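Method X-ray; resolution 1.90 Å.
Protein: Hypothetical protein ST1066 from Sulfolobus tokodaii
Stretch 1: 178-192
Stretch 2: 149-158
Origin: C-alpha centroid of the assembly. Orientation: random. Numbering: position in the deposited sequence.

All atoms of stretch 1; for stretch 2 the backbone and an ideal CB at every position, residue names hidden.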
# COMPACT_ATOMS: atom_id res chain seq x y z
N GLY A 178 5.64 6.59 4.10
CA GLY A 178 4.89 6.20 2.91
C GLY A 178 3.64 5.45 3.22
O GLY A 178 3.10 5.50 4.34
N ILE A 179 3.13 4.76 2.20
CA ILE A 179 1.82 4.14 2.30
C ILE A 179 1.98 2.77 1.70
O ILE A 179 2.54 2.62 0.62
CB ILE A 179 0.73 4.94 1.53
CG1 ILE A 179 0.42 6.27 2.25
CG2 ILE A 179 -0.61 4.11 1.40
CD1 ILE A 179 -0.36 7.25 1.34
N LEU A 180 1.50 1.75 2.42
CA LEU A 180 1.51 0.39 1.92
C LEU A 180 0.05 -0.01 1.82
O LEU A 180 -0.66 0.10 2.79
CB LEU A 180 2.22 -0.53 2.94
CG LEU A 180 2.46 -2.00 2.54
CD1 LEU A 180 3.60 -2.61 3.39
CD2 LEU A 180 1.18 -2.86 2.67
N VAL A 181 -0.40 -0.49 0.66
CA VAL A 181 -1.78 -0.91 0.55
C VAL A 181 -1.90 -2.43 0.38
O VAL A 181 -1.12 -3.03 -0.34
CB VAL A 181 -2.59 -0.17 -0.57
CG1 VAL A 181 -2.38 1.35 -0.50
CG2 VAL A 181 -2.26 -0.69 -1.94
N THR A 182 -2.91 -3.01 1.04
CA THR A 182 -3.11 -4.47 0.99
C THR A 182 -4.50 -4.89 1.39
O THR A 182 -5.16 -4.22 2.20
CB THR A 182 -2.06 -5.23 1.87
OG1 THR A 182 -2.18 -6.64 1.63
CG2 THR A 182 -2.29 -4.92 3.37
N HIS A 183 -4.94 -6.04 0.84
CA HIS A 183 -6.19 -6.65 1.26
C HIS A 183 -5.91 -7.87 2.18
O HIS A 183 -6.84 -8.46 2.74
CB HIS A 183 -7.02 -7.08 0.03
CG HIS A 183 -6.45 -8.25 -0.71
ND1 HIS A 183 -6.83 -9.55 -0.44
CD2 HIS A 183 -5.53 -8.33 -1.71
CE1 HIS A 183 -6.17 -10.38 -1.23
NE2 HIS A 183 -5.37 -9.67 -2.01
N GLU A 184 -4.63 -8.22 2.30
CA GLU A 184 -4.18 -9.42 3.00
C GLU A 184 -3.93 -9.23 4.50
O GLU A 184 -3.07 -8.47 4.90
CB GLU A 184 -2.90 -9.95 2.34
CG GLU A 184 -3.05 -10.04 0.85
CD GLU A 184 -1.97 -10.84 0.23
OE1 GLU A 184 -0.81 -10.39 0.26
OE2 GLU A 184 -2.29 -11.92 -0.33
N LEU A 185 -4.68 -9.94 5.31
CA LEU A 185 -4.64 -9.73 6.74
C LEU A 185 -3.56 -10.57 7.42
O LEU A 185 -3.13 -10.26 8.53
CB LEU A 185 -6.02 -10.04 7.34
CG LEU A 185 -7.22 -9.22 6.87
CD1 LEU A 185 -8.48 -9.86 7.36
CD2 LEU A 185 -7.15 -7.75 7.32
N ASP A 186 -3.12 -11.63 6.73
CA ASP A 186 -2.13 -12.56 7.29
C ASP A 186 -0.73 -11.95 7.42
O ASP A 186 0.18 -12.56 8.01
CB ASP A 186 -2.12 -13.89 6.49
CG ASP A 186 -1.63 -13.73 5.03
OD1 ASP A 186 -1.30 -12.60 4.59
OD2 ASP A 186 -1.56 -14.76 4.31
N MET A 187 -0.55 -10.74 6.88
CA MET A 187 0.74 -10.10 6.94
C MET A 187 0.88 -9.07 8.06
O MET A 187 2.00 -8.62 8.36
CB MET A 187 1.08 -9.46 5.60
CG MET A 187 2.54 -9.64 5.31
SD MET A 187 2.70 -11.34 4.79
CE MET A 187 4.07 -11.93 5.81
N LEU A 188 -0.23 -8.72 8.69
CA LEU A 188 -0.24 -7.64 9.69
C LEU A 188 0.60 -7.91 10.93
O LEU A 188 1.04 -6.97 11.58
CB LEU A 188 -1.67 -7.28 10.08
CG LEU A 188 -2.55 -6.65 9.00
CD1 LEU A 188 -3.97 -6.48 9.52
CD2 LEU A 188 -1.97 -5.29 8.52
N ASN A 189 0.82 -9.20 11.25
CA ASN A 189 1.56 -9.60 12.44
C ASN A 189 3.02 -9.18 12.37
O ASN A 189 3.73 -9.19 13.37
CB ASN A 189 1.50 -11.11 12.62
CG ASN A 189 2.22 -11.84 11.52
OD1 ASN A 189 1.63 -12.22 10.51
ND2 ASN A 189 3.53 -11.99 11.68
N LEU A 190 3.48 -8.85 11.17
CA LEU A 190 4.84 -8.33 11.00
C LEU A 190 4.88 -6.80 11.06
O LEU A 190 5.95 -6.21 10.99
CB LEU A 190 5.43 -8.81 9.67
CG LEU A 190 5.92 -10.26 9.59
CD1 LEU A 190 6.44 -10.52 8.19
CD2 LEU A 190 7.01 -10.54 10.63
N TYR A 191 3.71 -6.18 11.21
CA TYR A 191 3.62 -4.72 11.15
C TYR A 191 2.94 -4.10 12.34
O TYR A 191 2.31 -3.06 12.21
CB TYR A 191 2.96 -4.29 9.83
CG TYR A 191 3.86 -4.56 8.66
CD1 TYR A 191 4.76 -3.60 8.19
CD2 TYR A 191 3.86 -5.82 8.04
CE1 TYR A 191 5.61 -3.87 7.13
CE2 TYR A 191 4.71 -6.10 6.98
CZ TYR A 191 5.57 -5.12 6.53
OH TYR A 191 6.41 -5.41 5.48
N LYS A 192 3.14 -4.69 13.53
CA LYS A 192 2.49 -4.26 14.77
C LYS A 192 2.83 -2.84 15.15
O LYS A 192 1.98 -2.12 15.71
CB LYS A 192 2.88 -5.19 15.95
CG LYS A 192 2.56 -6.63 15.71
CD LYS A 192 3.12 -7.55 16.83
CE LYS A 192 2.48 -8.93 16.72
NZ LYS A 192 2.80 -9.78 17.92
N UNK A 149 10.22 8.46 0.69
CA UNK A 149 8.76 8.33 0.68
C UNK A 149 8.46 7.23 -0.31
O UNK A 149 8.93 7.28 -1.42
CB UNK A 149 8.05 9.64 0.31
N UNK A 150 7.62 6.27 0.07
CA UNK A 150 7.33 5.13 -0.84
C UNK A 150 5.79 4.83 -0.89
O UNK A 150 5.07 4.95 0.11
CB UNK A 150 8.09 3.89 -0.38
N UNK A 151 5.28 4.45 -2.06
CA UNK A 151 3.91 3.98 -2.20
C UNK A 151 4.00 2.54 -2.63
O UNK A 151 4.45 2.23 -3.74
CB UNK A 151 3.10 4.82 -3.19
N UNK A 152 3.60 1.63 -1.75
CA UNK A 152 3.75 0.22 -2.07
C UNK A 152 2.39 -0.45 -2.24
O UNK A 152 1.56 -0.42 -1.34
CB UNK A 152 4.56 -0.49 -0.98
N UNK A 153 2.17 -1.01 -3.42
CA UNK A 153 0.93 -1.75 -3.70
C UNK A 153 1.13 -3.26 -3.46
O UNK A 153 2.01 -3.89 -4.05
CB UNK A 153 0.48 -1.50 -5.14
N UNK A 154 0.30 -3.84 -2.60
CA UNK A 154 0.22 -5.32 -2.42
C UNK A 154 1.56 -6.03 -2.54
O UNK A 154 1.71 -6.91 -3.41
CB UNK A 154 -0.74 -5.92 -3.45
N UNK A 155 2.53 -5.67 -1.68
CA UNK A 155 3.87 -6.21 -1.91
C UNK A 155 4.00 -7.72 -1.58
O UNK A 155 5.02 -8.31 -1.85
CB UNK A 155 4.88 -5.42 -1.07
N UNK A 156 2.93 -8.31 -1.03
CA UNK A 156 3.01 -9.68 -0.51
C UNK A 156 2.14 -10.65 -1.29
O UNK A 156 2.18 -11.87 -1.05
CB UNK A 156 2.60 -9.71 0.96
N UNK A 157 1.35 -10.13 -2.22
CA UNK A 157 0.39 -10.97 -2.92
C UNK A 157 1.12 -11.88 -3.90
O UNK A 157 2.02 -11.45 -4.59
CB UNK A 157 -0.65 -10.12 -3.65
N UNK A 158 0.77 -13.18 -3.90
CA UNK A 158 1.45 -14.16 -4.78
C UNK A 158 2.93 -14.43 -4.40
O UNK A 158 3.70 -15.00 -5.19
CB UNK A 158 1.39 -13.66 -6.23

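Stretch 2 enters as a strand running parallel to strand 178-182 and then breaks into a turn beside the loop and helical residues that follow it. Position 149 lies at the margin of this pairing: its ideal CB is 5.3 Å from Gly 178 CA, so stretch 1 hardly restricts it and strand geometry merely favors a beta-branched or other apolar residue. It is Ile 149; its CA-to-CB bond points sideways, and Ile 149 CG2 stays 4.5 Å from Gly 178 CA.

Position 150 pairs with Gly 178, which offers no side chain, so an apolar residue of almost any shape would fit. The residue is Val 150. Its carbonyl does the work, with Ile 179 N donating to Val 150 O at 2.9 Å. The absence of a side chain at 178 matters here, because an ideal CB on Gly 178 would lie 2.0 Å from Val 150 O.

Position 151 has ordinary strand angles, phi -116° and psi 111°, and its ideal CB lies 4.4 Å from Ile 179 O, so the visible atoms would admit a small residue or a larger one. It is Gly 151, whose CA makes a CA-H...O contact with Ile 179 O at 3.4 Å.

Position 152 shares a sheet face with Leu 180, 4.3 Å from its ideal CB to Leu 180 CA, and an aliphatic residue suits such a neighbor. Leu 152 brings its CB to 4.4 Å from Leu 180 CG, while both its backbone N and its O bond to the same neighboring strand: Leu 152 N donates to Ile 179 O and Leu 152 O accepts from Val 181 N, each at 2.8 Å.

Position 153 points to the face that carries Val 181, with its ideal CB 4.3 Å from Val 181 CG2. An aliphatic residue would seem natural, yet the residue is Asp 153; its OD1 lies 3.1 Å from Val 181 CG2 and is hydrogen-bonded elsewhere in the structure.

At position 154 the strand ends with positive phi (36°), which favors Gly, Asn or Asp, but nearby stand donors, Thr 182 OG1 and His 183 N, that call for an acceptor able to reach them. Glu 154 supplies it: Thr 182 OG1 donates to Glu 154 OE1 at 3.0 Å. A water donates to both Glu 154 OE1 and Glu 184 OE1, easing the proximity of two like charges.

Position 155, with phi -72°, is the second residue of a type I turn, where proline is favored. Pro 155 also sets its CD 3.9 Å from Leu 180 CD2.

Position 156 points toward a cavity lined by Leu 180, Met 187 and Tyr 191, fit for a large apolar or aromatic residue. Phe 156 fills it: Met 187 CG sits over one ring face, 3.5 Å from the ring centroid, and Tyr 191 OH meets the ring edge at Phe 156 CZ, 3.2 Å away.

Position 157 has His 183 NE2 5.0 Å from its ideal CB, inviting an acceptor. Glu 157 OE2 accepts from His 183 NE2 at 3.0 Å.

Position 158, with phi 68°, points away and suits Gly or Asn; it is Asn 158.

Stretch 2 (149-158) IVGLDEPFEN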
# COMPACT_ATOMS: atom_id res chain seq x y z
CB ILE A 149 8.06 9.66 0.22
CG1 ILE A 149 8.55 10.84 1.09
CG2 ILE A 149 6.50 9.50 0.29
CD1 ILE A 149 7.90 12.26 0.68
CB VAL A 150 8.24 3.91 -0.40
CG1 VAL A 150 7.74 3.34 0.97
CG2 VAL A 150 8.35 2.84 -1.48
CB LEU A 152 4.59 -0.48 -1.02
CG LEU A 152 6.02 -0.00 -0.89
CD1 LEU A 152 6.70 -0.68 0.30
CD2 LEU A 152 6.80 -0.28 -2.20
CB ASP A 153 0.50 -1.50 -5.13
CG ASP A 153 -0.86 -2.12 -5.45
OD1 ASP A 153 -1.73 -2.19 -4.56
OD2 ASP A 153 -1.03 -2.55 -6.60
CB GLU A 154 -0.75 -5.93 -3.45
CG GLU A 154 -2.18 -5.50 -3.25
CD GLU A 154 -2.86 -6.22 -2.10
OE1 GLU A 154 -2.20 -6.94 -1.31
OE2 GLU A 154 -4.09 -6.04 -2.00
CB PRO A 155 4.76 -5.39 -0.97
CG PRO A 155 3.85 -4.91 0.12
CD PRO A 155 2.48 -4.76 -0.50
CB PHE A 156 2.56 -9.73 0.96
CG PHE A 156 3.19 -8.67 1.83
CD1 PHE A 156 4.53 -8.74 2.18
CD2 PHE A 156 2.41 -7.63 2.33
CE1 PHE A 156 5.11 -7.78 3.00
CE2 PHE A 156 2.98 -6.66 3.16
CZ PHE A 156 4.33 -6.74 3.49
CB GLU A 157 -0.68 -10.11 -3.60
CG GLU A 157 -1.80 -10.89 -4.21
CD GLU A 157 -3.08 -10.08 -4.39
OE1 GLU A 157 -3.03 -8.83 -4.40
OE2 GLU A 157 -4.15 -10.72 -4.54
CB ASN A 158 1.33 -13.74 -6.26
CG ASN A 158 -0.11 -13.45 -6.67
OD1 ASN A 158 -1.01 -14.27 -6.43
ND2 ASN A 158 -0.34 -12.28 -7.27
O HOH W 1 -0.09 -7.77 -0.25
O HOH W 2 -1.18 -14.10 -1.91
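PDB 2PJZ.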